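Long-range contact in plasmodium falciparum gamete antigen 27/25 (Plasmodium falciparum, PDB 1N81), which is essential for sexual development of the malaria parasite as a gametocyte protein and may form dimers, its molecular function being otherwise unknown: residues L47-Q61 with Q74-I86. Sequence-based numbering, arbitrary orientation.
Sequences LKDRVSIRRYVRKNQ and QDNIVNRISDRLI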
loop_
_atom_site.group_PDB
_atom_site.type_symbol
_atom_site.label_atom_id
_atom_site.label_comp_id
_atom_site.label_asym_id
_atom_site.label_seq_id
_atom_site.Cartn_x
_atom_site.Cartn_y
_atom_site.Cartn_z
ATOM N N LEU A 47 3.401 9.551 -15.647
ATOM C CA LEU A 47 2.289 9.397 -14.716
ATOM C C LEU A 47 1.474 8.140 -14.987
ATOM O O LEU A 47 1.078 7.433 -14.055
ATOM C CB LEU A 47 1.373 10.638 -14.747
ATOM C CG LEU A 47 2.014 11.923 -14.226
ATOM C CD1 LEU A 47 1.030 13.113 -14.344
ATOM C CD2 LEU A 47 2.428 11.707 -12.776
ATOM N N LYS A 48 1.222 7.843 -16.251
ATOM C CA LYS A 48 0.450 6.640 -16.542
ATOM C C LYS A 48 1.234 5.560 -17.299
ATOM O O LYS A 48 0.652 4.683 -17.931
ATOM C CB LYS A 48 -0.824 6.997 -17.325
ATOM C CG LYS A 48 -1.966 7.514 -16.454
ATOM C CD LYS A 48 -3.304 7.366 -17.179
ATOM C CE LYS A 48 -4.441 7.886 -16.331
ATOM N NZ LYS A 48 -4.529 7.177 -15.016
ATOM N N ASP A 49 2.559 5.615 -17.241
ATOM C CA ASP A 49 3.381 4.602 -17.927
ATOM C C ASP A 49 3.381 3.291 -17.138
ATOM O O ASP A 49 4.305 3.029 -16.361
ATOM C CB ASP A 49 4.802 5.104 -18.042
ATOM C CG ASP A 49 5.677 4.171 -18.828
ATOM O OD1 ASP A 49 5.232 3.048 -19.217
ATOM O OD2 ASP A 49 6.818 4.598 -19.045
ATOM N N ARG A 50 2.353 2.467 -17.332
ATOM C CA ARG A 50 2.256 1.216 -16.571
ATOM C C ARG A 50 3.444 0.278 -16.764
ATOM O O ARG A 50 3.861 -0.422 -15.837
ATOM C CB ARG A 50 0.969 0.461 -16.929
ATOM C CG ARG A 50 -0.316 1.201 -16.593
ATOM C CD ARG A 50 -1.529 0.410 -17.065
ATOM N NE ARG A 50 -1.644 -0.859 -16.358
ATOM C CZ ARG A 50 -2.020 -0.960 -15.090
ATOM N NH1 ARG A 50 -2.315 0.144 -14.414
ATOM N NH2 ARG A 50 -2.102 -2.153 -14.504
ATOM N N VAL A 51 3.999 0.264 -17.966
ATOM C CA VAL A 51 5.131 -0.608 -18.235
ATOM C C VAL A 51 6.283 -0.214 -17.322
ATOM O O VAL A 51 6.828 -1.061 -16.630
ATOM C CB VAL A 51 5.554 -0.557 -19.743
ATOM C CG1 VAL A 51 6.749 -1.468 -19.988
ATOM C CG2 VAL A 51 4.368 -1.045 -20.641
ATOM N N SER A 52 6.646 1.061 -17.287
ATOM C CA SER A 52 7.736 1.439 -16.406
ATOM C C SER A 52 7.412 1.175 -14.938
ATOM O O SER A 52 8.242 0.630 -14.207
ATOM C CB SER A 52 8.096 2.911 -16.576
ATOM O OG SER A 52 8.493 3.157 -17.907
ATOM N N ILE A 53 6.210 1.545 -14.508
ATOM C CA ILE A 53 5.862 1.352 -13.115
ATOM C C ILE A 53 5.995 -0.129 -12.765
ATOM O O ILE A 53 6.546 -0.480 -11.718
ATOM C CB ILE A 53 4.418 1.831 -12.797
ATOM C CG1 ILE A 53 4.316 3.359 -12.903
ATOM C CG2 ILE A 53 4.014 1.366 -11.359
ATOM C CD1 ILE A 53 2.832 3.818 -12.943
ATOM N N ARG A 54 5.493 -1.004 -13.628
ATOM C CA ARG A 54 5.609 -2.425 -13.326
ATOM C C ARG A 54 7.080 -2.818 -13.245
ATOM O O ARG A 54 7.442 -3.709 -12.488
ATOM C CB ARG A 54 4.909 -3.285 -14.377
ATOM C CG ARG A 54 4.882 -4.741 -13.951
ATOM C CD ARG A 54 4.181 -5.643 -14.923
ATOM N NE ARG A 54 2.784 -5.921 -14.588
ATOM C CZ ARG A 54 1.773 -5.137 -14.937
ATOM N NH1 ARG A 54 2.008 -4.023 -15.618
ATOM N NH2 ARG A 54 0.529 -5.483 -14.653
ATOM N N ARG A 55 7.929 -2.150 -14.013
ATOM C CA ARG A 55 9.355 -2.464 -13.960
ATOM C C ARG A 55 9.869 -2.079 -12.566
ATOM O O ARG A 55 10.709 -2.771 -11.992
ATOM C CB ARG A 55 10.116 -1.701 -15.058
ATOM C CG ARG A 55 11.582 -2.120 -15.213
ATOM C CD ARG A 55 12.296 -1.279 -16.263
ATOM N NE ARG A 55 11.471 -1.179 -17.457
ATOM C CZ ARG A 55 10.903 -0.057 -17.876
ATOM N NH1 ARG A 55 11.078 1.079 -17.204
ATOM N NH2 ARG A 55 10.142 -0.080 -18.957
ATOM N N TYR A 56 9.373 -0.970 -12.010
ATOM C CA TYR A 56 9.809 -0.593 -10.667
ATOM C C TYR A 56 9.314 -1.615 -9.655
ATOM O O TYR A 56 10.012 -1.931 -8.697
ATOM C CB TYR A 56 9.331 0.823 -10.288
ATOM C CG TYR A 56 10.242 1.907 -10.807
ATOM C CD1 TYR A 56 10.465 2.050 -12.174
ATOM C CD2 TYR A 56 10.913 2.754 -9.937
ATOM C CE1 TYR A 56 11.333 3.008 -12.657
ATOM C CE2 TYR A 56 11.794 3.723 -10.416
ATOM C CZ TYR A 56 11.988 3.839 -11.776
ATOM O OH TYR A 56 12.816 4.813 -12.265
ATOM N N VAL A 57 8.116 -2.136 -9.851
ATOM C CA VAL A 57 7.623 -3.155 -8.914
ATOM C C VAL A 57 8.573 -4.361 -8.929
ATOM O O VAL A 57 9.006 -4.822 -7.879
ATOM C CB VAL A 57 6.189 -3.607 -9.285
ATOM C CG1 VAL A 57 5.774 -4.844 -8.432
ATOM C CG2 VAL A 57 5.196 -2.413 -9.046
ATOM N N ARG A 58 8.901 -4.856 -10.127
ATOM C CA ARG A 58 9.802 -6.009 -10.285
ATOM C C ARG A 58 11.116 -5.800 -9.581
ATOM O O ARG A 58 11.549 -6.663 -8.847
ATOM C CB ARG A 58 10.093 -6.290 -11.750
ATOM C CG ARG A 58 8.995 -6.993 -12.494
ATOM C CD ARG A 58 9.557 -7.476 -13.833
ATOM N NE ARG A 58 8.510 -7.882 -14.770
ATOM C CZ ARG A 58 7.856 -7.054 -15.584
ATOM N NH1 ARG A 58 8.136 -5.756 -15.591
ATOM N NH2 ARG A 58 6.911 -7.532 -16.387
ATOM N N LYS A 59 11.746 -4.648 -9.819
ATOM C CA LYS A 59 13.003 -4.319 -9.167
ATOM C C LYS A 59 12.888 -4.425 -7.653
ATOM O O LYS A 59 13.805 -4.913 -6.986
ATOM C CB LYS A 59 13.440 -2.904 -9.549
ATOM C CG LYS A 59 14.807 -2.498 -9.013
ATOM C CD LYS A 59 15.207 -1.140 -9.569
ATOM C CE LYS A 59 16.559 -0.680 -9.066
ATOM N NZ LYS A 59 16.994 0.545 -9.814
ATOM N N ASN A 60 11.761 -3.978 -7.099
ATOM C CA ASN A 60 11.596 -4.038 -5.643
ATOM C C ASN A 60 11.323 -5.451 -5.168
ATOM O O ASN A 60 11.727 -5.806 -4.070
ATOM C CB ASN A 60 10.516 -3.051 -5.162
ATOM C CG ASN A 60 11.083 -1.649 -4.973
ATOM O OD1 ASN A 60 11.557 -1.307 -3.898
ATOM N ND2 ASN A 60 11.076 -0.854 -6.034
ATOM N N GLN A 61 10.640 -6.248 -5.992
ATOM C CA GLN A 61 10.403 -7.634 -5.653
ATOM C C GLN A 61 11.785 -8.317 -5.533
ATOM O O GLN A 61 12.028 -9.198 -4.688
ATOM C CB GLN A 61 9.626 -8.305 -6.762
ATOM C CG GLN A 61 8.176 -8.009 -6.739
ATOM C CD GLN A 61 7.451 -8.722 -7.836
ATOM O OE1 GLN A 61 7.658 -8.439 -9.004
ATOM N NE2 GLN A 61 6.596 -9.659 -7.467
ATOM N N GLN A 74 -0.180 -8.283 -8.896
ATOM C CA GLN A 74 0.773 -7.346 -9.422
ATOM C C GLN A 74 0.064 -6.235 -10.203
ATOM O O GLN A 74 0.451 -5.071 -10.089
ATOM C CB GLN A 74 1.789 -8.035 -10.325
ATOM C CG GLN A 74 3.140 -7.328 -10.267
ATOM C CD GLN A 74 4.092 -7.804 -11.330
ATOM O OE1 GLN A 74 3.757 -7.820 -12.520
ATOM N NE2 GLN A 74 5.296 -8.180 -10.917
ATOM N N ASP A 75 -0.972 -6.580 -10.979
ATOM C CA ASP A 75 -1.706 -5.576 -11.770
ATOM C C ASP A 75 -2.286 -4.494 -10.859
ATOM O O ASP A 75 -2.242 -3.302 -11.195
ATOM C CB ASP A 75 -2.882 -6.183 -12.564
ATOM C CG ASP A 75 -2.440 -7.087 -13.721
ATOM O OD1 ASP A 75 -1.314 -6.925 -14.234
ATOM O OD2 ASP A 75 -3.247 -7.953 -14.125
ATOM N N ASN A 76 -2.869 -4.904 -9.729
ATOM C CA ASN A 76 -3.425 -3.907 -8.811
ATOM C C ASN A 76 -2.355 -3.106 -8.089
ATOM O O ASN A 76 -2.609 -1.957 -7.707
ATOM C CB ASN A 76 -4.363 -4.530 -7.784
ATOM C CG ASN A 76 -5.700 -4.942 -8.397
ATOM O OD1 ASN A 76 -6.045 -4.508 -9.492
ATOM N ND2 ASN A 76 -6.459 -5.765 -7.679
ATOM N N ILE A 77 -1.178 -3.694 -7.881
ATOM C CA ILE A 77 -0.104 -2.930 -7.224
ATOM C C ILE A 77 0.217 -1.770 -8.163
ATOM O O ILE A 77 0.278 -0.615 -7.735
ATOM C CB ILE A 77 1.207 -3.768 -6.989
ATOM C CG1 ILE A 77 0.992 -4.764 -5.855
ATOM C CG2 ILE A 77 2.383 -2.833 -6.592
ATOM C CD1 ILE A 77 2.220 -5.647 -5.590
ATOM N N VAL A 78 0.390 -2.085 -9.448
ATOM C CA VAL A 78 0.690 -1.070 -10.460
ATOM C C VAL A 78 -0.426 -0.019 -10.500
ATOM O O VAL A 78 -0.152 1.189 -10.533
ATOM C CB VAL A 78 0.845 -1.682 -11.866
ATOM C CG1 VAL A 78 1.036 -0.554 -12.906
ATOM C CG2 VAL A 78 2.054 -2.623 -11.892
ATOM N N ASN A 79 -1.676 -0.481 -10.495
ATOM C CA ASN A 79 -2.798 0.453 -10.514
ATOM C C ASN A 79 -2.744 1.398 -9.326
ATOM O O ASN A 79 -2.829 2.617 -9.492
ATOM C CB ASN A 79 -4.152 -0.272 -10.481
ATOM C CG ASN A 79 -4.440 -1.037 -11.750
ATOM O OD1 ASN A 79 -3.957 -0.677 -12.810
ATOM N ND2 ASN A 79 -5.244 -2.090 -11.651
ATOM N N ARG A 80 -2.605 0.833 -8.127
ATOM C CA ARG A 80 -2.570 1.655 -6.912
ATOM C C ARG A 80 -1.425 2.660 -6.967
ATOM O O ARG A 80 -1.579 3.810 -6.563
ATOM C CB ARG A 80 -2.455 0.777 -5.648
ATOM C CG ARG A 80 -3.802 0.127 -5.209
ATOM C CD ARG A 80 -3.641 -0.500 -3.822
ATOM N NE ARG A 80 -2.620 -1.554 -3.817
ATOM C CZ ARG A 80 -2.869 -2.828 -4.090
ATOM N NH1 ARG A 80 -4.114 -3.195 -4.385
ATOM N NH2 ARG A 80 -1.888 -3.733 -4.035
ATOM N N ILE A 81 -0.279 2.234 -7.478
ATOM C CA ILE A 81 0.856 3.136 -7.548
ATOM C C ILE A 81 0.526 4.305 -8.495
ATOM O O ILE A 81 0.698 5.472 -8.138
ATOM C CB ILE A 81 2.133 2.390 -8.023
ATOM C CG1 ILE A 81 2.705 1.515 -6.880
ATOM C CG2 ILE A 81 3.161 3.398 -8.494
ATOM C CD1 ILE A 81 3.923 0.585 -7.317
ATOM N N SER A 82 0.040 3.993 -9.694
ATOM C CA SER A 82 -0.298 5.055 -10.632
ATOM C C SER A 82 -1.332 5.987 -9.991
ATOM O O SER A 82 -1.227 7.203 -10.109
ATOM C CB SER A 82 -0.842 4.483 -11.945
ATOM O OG SER A 82 -1.020 5.545 -12.868
ATOM N N ASP A 83 -2.315 5.436 -9.291
ATOM C CA ASP A 83 -3.285 6.325 -8.672
ATOM C C ASP A 83 -2.658 7.255 -7.640
ATOM O O ASP A 83 -3.073 8.402 -7.510
ATOM C CB ASP A 83 -4.436 5.526 -8.064
ATOM C CG ASP A 83 -5.304 4.859 -9.139
ATOM O OD1 ASP A 83 -5.169 5.229 -10.334
ATOM O OD2 ASP A 83 -6.120 3.978 -8.798
ATOM N N ARG A 84 -1.651 6.773 -6.917
ATOM C CA ARG A 84 -0.990 7.605 -5.918
ATOM C C ARG A 84 -0.232 8.714 -6.625
ATOM O O ARG A 84 -0.163 9.824 -6.110
ATOM C CB ARG A 84 -0.025 6.793 -5.034
ATOM C CG ARG A 84 -0.713 5.856 -4.021
ATOM C CD ARG A 84 0.324 5.184 -3.095
ATOM N NE ARG A 84 -0.323 4.128 -2.327
ATOM C CZ ARG A 84 -0.340 2.845 -2.670
ATOM N NH1 ARG A 84 0.276 2.430 -3.773
ATOM N NH2 ARG A 84 -1.008 1.988 -1.916
ATOM N N LEU A 85 0.342 8.414 -7.795
ATOM C CA LEU A 85 1.086 9.435 -8.546
ATOM C C LEU A 85 0.144 10.607 -8.874
ATOM O O LEU A 85 0.473 11.777 -8.646
ATOM C CB LEU A 85 1.633 8.850 -9.849
ATOM C CG LEU A 85 2.538 7.616 -9.701
ATOM C CD1 LEU A 85 3.071 7.226 -11.058
ATOM C CD2 LEU A 85 3.668 7.885 -8.750
ATOM N N ILE A 86 -1.030 10.275 -9.399
ATOM C CA ILE A 86 -2.028 11.281 -9.762
ATOM C C ILE A 86 -2.607 11.985 -8.521
ATOM O O ILE A 86 -2.876 13.175 -8.555
ATOM C CB ILE A 86 -3.139 10.635 -10.617
ATOM C CG1 ILE A 86 -2.556 10.329 -12.007
ATOM C CG2 ILE A 86 -4.353 11.538 -10.706
ATOM C CD1 ILE A 86 -3.491 9.590 -12.915
#
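Two guanidinium groups of helix 50-61 each rest one face on a methyl of Val78 of helix 74-86. The CG2 methyl of Val78 lies 3.9 Å above the plane of Arg54, over its centre, while CG1 covers one face of Arg50, offset toward the rim. Polar partners take the edges: Asp75 OD1 and Gln74 OE1 for Arg54, Asn79 OD1 and the carbonyl of Asp75 for Arg50. A salt bridge joins Arg54 NH2 to Asp75 OD1, and Arg54 NE donates to Gln74 OE1 over 3.0 Å, with guanidinium and amide planes 67° apart. The Arg54 chain runs out straight as far as chi2, and a bend at chi3 (-97°) turns its head toward both acceptors. The other end of the Gln74 amide gives a weak bond from NE2 to Gln61 OE1. Arg50 NH1 donates to Asn79 OD1; this separation and that of the salt bridge are doubtfully short.

Beneath this polar margin the successive helices, crossing at 114°, pack knobs-into-holes. Ile53 enters the hole formed by Val78, Ile81, Ser82 and Leu85, its CG2 lying 3.6 Å from Ile81 CG2. Val57 fills the next, with CG2 3.7 Å from Ile81 CD1. Tyr29 of helix 13-35 also touches Ile53, tying this consecutive pair into the all-helical fold. The contact thus combines an aliphatic core with a charged border, where Val78 serves both: its methyls support the arginine faces, and Asp75 probably offsets part of their positive charge.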